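Local structure of inorganic pyrophosphatase (2PRD) at residues 26-31 with 39-44. The protein catalyses the magnesium-dependent hydrolysis of inorganic pyrophosphate to two phosphate ions, working as a homohexamer. Numbering follows the deposited sequence.
With SO4 (sulfate ion), chain B.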
ATOM      1  N   SER A  26       2.958  -1.982  11.207  1.00  5.78           N
ATOM      2  CA  SER A  26       3.617  -0.686  11.358  1.00  4.98           C
ATOM      3  C   SER A  26       4.871  -0.726  12.182  1.00  7.77           C
ATOM      4  O   SER A  26       5.038  -1.501  13.154  1.00  7.99           O
ATOM      5  CB  SER A  26       2.555   0.273  11.980  1.00  6.38           C
ATOM      6  OG  SER A  26       3.216   1.524  12.186  1.00 14.70           O
ATOM      7  N   GLY A  27       5.821   0.109  11.785  1.00  7.19           N
ATOM      8  CA  GLY A  27       7.120   0.291  12.429  1.00  7.21           C
ATOM      9  C   GLY A  27       7.161   1.625  13.159  1.00 12.08           C
ATOM     10  O   GLY A  27       8.172   1.988  13.780  1.00  7.40           O
ATOM     11  N   ASN A  28       6.060   2.360  13.098  1.00 12.00           N
ATOM     12  CA  ASN A  28       5.876   3.665  13.753  1.00 10.32           C
ATOM     13  C   ASN A  28       5.201   3.404  15.095  1.00  8.37           C
ATOM     14  O   ASN A  28       4.024   3.052  15.204  1.00 17.55           O
ATOM     15  CB  ASN A  28       5.121   4.671  12.912  1.00  5.86           C
ATOM     16  CG  ASN A  28       5.925   5.437  11.905  1.00  1.16           C
ATOM     17  OD1 ASN A  28       7.139   5.625  11.961  1.00  6.43           O
ATOM     18  ND2 ASN A  28       5.213   6.039  10.947  1.00  3.99           N
ATOM     19  N   LYS A  29       6.006   3.495  16.172  1.00  8.92           N
ATOM     20  CA  LYS A  29       5.467   3.207  17.503  1.00  8.97           C
ATOM     21  C   LYS A  29       4.774   4.420  18.100  1.00  5.59           C
ATOM     22  O   LYS A  29       5.459   5.184  18.750  1.00 11.49           O
ATOM     23  CB  LYS A  29       6.621   2.759  18.406  1.00 12.70           C
ATOM     24  CG  LYS A  29       6.307   1.745  19.461  1.00 11.77           C
ATOM     25  CD  LYS A  29       5.498   2.300  20.621  1.00 14.21           C
ATOM     26  CE  LYS A  29       5.396   1.266  21.753  1.00 17.43           C
ATOM     27  NZ  LYS A  29       4.292   1.649  22.706  1.00 15.54           N
ATOM     28  N   TYR A  30       3.492   4.535  17.910  1.00  5.07           N
ATOM     29  CA  TYR A  30       2.668   5.608  18.414  1.00  5.15           C
ATOM     30  C   TYR A  30       2.141   5.270  19.816  1.00  8.26           C
ATOM     31  O   TYR A  30       2.040   4.106  20.170  1.00 13.31           O
ATOM     32  CB  TYR A  30       1.376   5.784  17.577  1.00  6.27           C
ATOM     33  CG  TYR A  30       1.617   6.211  16.163  1.00  4.71           C
ATOM     34  CD1 TYR A  30       2.187   7.474  15.929  1.00  8.17           C
ATOM     35  CD2 TYR A  30       1.257   5.419  15.077  1.00  7.80           C
ATOM     36  CE1 TYR A  30       2.398   7.901  14.624  1.00  9.08           C
ATOM     37  CE2 TYR A  30       1.545   5.813  13.780  1.00 13.30           C
ATOM     38  CZ  TYR A  30       2.102   7.064  13.584  1.00  8.30           C
ATOM     39  OH  TYR A  30       2.298   7.528  12.292  1.00 19.15           O
ATOM     40  N   GLU A  31       1.759   6.335  20.511  1.00  8.74           N
ATOM     41  CA  GLU A  31       1.203   6.162  21.857  1.00  7.09           C
ATOM     42  C   GLU A  31       0.209   7.282  22.146  1.00  8.86           C
ATOM     43  O   GLU A  31       0.538   8.390  21.728  1.00 11.51           O
ATOM     44  CB  GLU A  31       2.288   6.506  22.877  1.00 12.00           C
ATOM     45  CG  GLU A  31       3.159   5.337  23.229  1.00 39.63           C
ATOM     46  CD  GLU A  31       4.202   5.808  24.260  1.00 46.03           C
ATOM     47  OE1 GLU A  31       4.054   7.012  24.572  1.00 51.00           O
ATOM     48  OE2 GLU A  31       5.058   4.977  24.614  1.00 49.62           O
ATOM     49  N   ILE A  39      -2.354  11.529  19.873  1.00 12.60           N
ATOM     50  CA  ILE A  39      -1.440  10.373  19.611  1.00 10.13           C
ATOM     51  C   ILE A  39      -0.088  10.983  19.297  1.00  8.31           C
ATOM     52  O   ILE A  39      -0.033  11.921  18.500  1.00 11.47           O
ATOM     53  CB  ILE A  39      -1.984   9.459  18.522  1.00 15.35           C
ATOM     54  CG1 ILE A  39      -2.709   8.281  19.188  1.00 14.10           C
ATOM     55  CG2 ILE A  39      -0.887   8.828  17.666  1.00  9.74           C
ATOM     56  CD1 ILE A  39      -4.156   8.301  19.397  1.00 18.88           C
ATOM     57  N   LYS A  40       0.950  10.492  19.968  1.00  8.02           N
ATOM     58  CA  LYS A  40       2.274  11.024  19.722  1.00  7.77           C
ATOM     59  C   LYS A  40       3.160   9.901  19.196  1.00 10.02           C
ATOM     60  O   LYS A  40       2.864   8.744  19.507  1.00  9.62           O
ATOM     61  CB  LYS A  40       2.847  11.476  21.071  1.00 11.30           C
ATOM     62  CG  LYS A  40       4.213  12.136  20.913  1.00 26.02           C
ATOM     63  CD  LYS A  40       4.637  12.749  22.255  1.00 39.52           C
ATOM     64  CE  LYS A  40       5.214  11.688  23.186  1.00 47.15           C
ATOM     65  NZ  LYS A  40       6.695  11.558  23.015  1.00 47.48           N
ATOM     66  N   LEU A  41       4.221  10.290  18.505  1.00 10.71           N
ATOM     67  CA  LEU A  41       5.120   9.199  18.039  1.00  7.44           C
ATOM     68  C   LEU A  41       6.154   9.027  19.138  1.00 13.78           C
ATOM     69  O   LEU A  41       6.873   9.971  19.439  1.00 13.96           O
ATOM     70  CB  LEU A  41       5.804   9.562  16.745  1.00  6.92           C
ATOM     71  CG  LEU A  41       6.833   8.473  16.346  1.00  4.31           C
ATOM     72  CD1 LEU A  41       6.048   7.529  15.411  1.00  4.59           C
ATOM     73  CD2 LEU A  41       8.021   9.109  15.702  1.00  7.18           C
ATOM     74  N   ASP A  42       6.135   7.830  19.699  1.00 11.76           N
ATOM     75  CA  ASP A  42       7.103   7.553  20.771  1.00  7.84           C
ATOM     76  C   ASP A  42       8.433   7.288  20.106  1.00 12.79           C
ATOM     77  O   ASP A  42       9.490   7.822  20.491  1.00 11.00           O
ATOM     78  CB  ASP A  42       6.534   6.370  21.556  1.00 15.07           C
ATOM     79  CG  ASP A  42       7.562   6.078  22.645  1.00 30.16           C
ATOM     80  OD1 ASP A  42       7.688   6.925  23.564  1.00 29.21           O
ATOM     81  OD2 ASP A  42       8.237   5.051  22.486  1.00 26.63           O
ATOM     82  N   ARG A  43       8.407   6.504  19.013  1.00  8.74           N
ATOM     83  CA  ARG A  43       9.675   6.268  18.306  1.00  4.60           C
ATOM     84  C   ARG A  43       9.384   5.369  17.117  1.00  8.14           C
ATOM     85  O   ARG A  43       8.308   4.796  17.107  1.00 15.08           O
ATOM     86  CB  ARG A  43      10.665   5.512  19.193  1.00  6.93           C
ATOM     87  CG  ARG A  43      10.368   4.019  19.360  1.00  5.77           C
ATOM     88  CD  ARG A  43      11.210   3.397  20.440  1.00 11.40           C
ATOM     89  NE  ARG A  43      10.992   1.976  20.662  1.00 18.00           N
ATOM     90  CZ  ARG A  43      10.083   1.386  21.416  1.00 21.99           C
ATOM     91  NH1 ARG A  43       9.179   2.086  22.122  1.00 21.58           N
ATOM     92  NH2 ARG A  43      10.012   0.079  21.556  1.00 20.34           N
ATOM     93  N   VAL A  44      10.359   5.289  16.253  1.00  9.64           N
ATOM     94  CA  VAL A  44      10.358   4.403  15.074  1.00  8.59           C
ATOM     95  C   VAL A  44      11.237   3.222  15.467  1.00 10.29           C
ATOM     96  O   VAL A  44      12.341   3.441  15.945  1.00 10.72           O
ATOM     97  CB  VAL A  44      10.894   5.120  13.837  1.00  7.91           C
ATOM     98  CG1 VAL A  44      10.837   4.288  12.563  1.00 13.81           C
ATOM     99  CG2 VAL A  44      10.108   6.399  13.592  1.00  8.59           C
TER
HETATM  100  S   SO4 B 175       7.236  -0.387  24.528  1.00 25.08           S
HETATM  101  O1  SO4 B 175       8.022  -0.661  25.776  1.00 26.08           O
HETATM  102  O2  SO4 B 175       7.835  -1.191  23.403  1.00 28.78           O
HETATM  103  O3  SO4 B 175       5.754  -0.521  24.580  1.00 23.32           O
HETATM  104  O4  SO4 B 175       7.498   1.087  24.236  1.00 37.22           O
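Lys29 is opposed by both Asp42 and Arg43, a classic beta bulge in the antiparallel hairpin of strands 28-33 and 38-44. Its carbonyl O accepts two backbone N-H groups, from Asp42 N at 2.9 Å and from Arg43 N at 3.2 Å, while Lys29 N donates to Arg43 O. Beyond the bulge the regular pairing resumes, with Glu31 and Lys40 exchanging both of their backbone hydrogen bonds.

On the face that carries Tyr30 and Leu41 the contacts are mainly apolar. Leu41 CD1 lies 3.8 Å from Tyr30 CE1, and Ile39 CG2 meets the same ring near CD1, its side chain crossing the tyrosine at about a right angle. Pro78, Val83 and Val109 of a neighbouring subunit pack on this region, so the hairpin also belongs to the hexamer interface.

Charge gathers on the other face. Asp42 OD2 receives Arg43 NH1 at 3.1 Å in the guanidinium plane, and Lys29 CG sits over one guanidinium face, toward its rim. Arg43 CG is wedged between its own N and C (chi1 75°); from there the chain runs extended to NE, which pairs with Glu143. Arg43 NH1 donates to O4 of a sulfate, likely picked up during crystallisation, at 2.9 Å. Arg43 NH2 reaches sulfate O2 at 3.1 Å, and Lys29 NZ makes a weak bond to sulfate O3. An alanine in place of Arg43 would probably leave Asp42 OD2 without its cationic mate and the sulfate without two of its donors. The carboxylates of Glu31 and Asp42 stack with planes 19° apart, Glu31 OE2 to Asp42 OD1 3.4 Å, two acceptors that would repel if both are ionised, which the nearby Lys29 and Arg43 probably temper. Lys29 and Arg43 probably bind the substrate pyrophosphate, and the sulfate they hold is consistent with a phosphate-binding position in the active site.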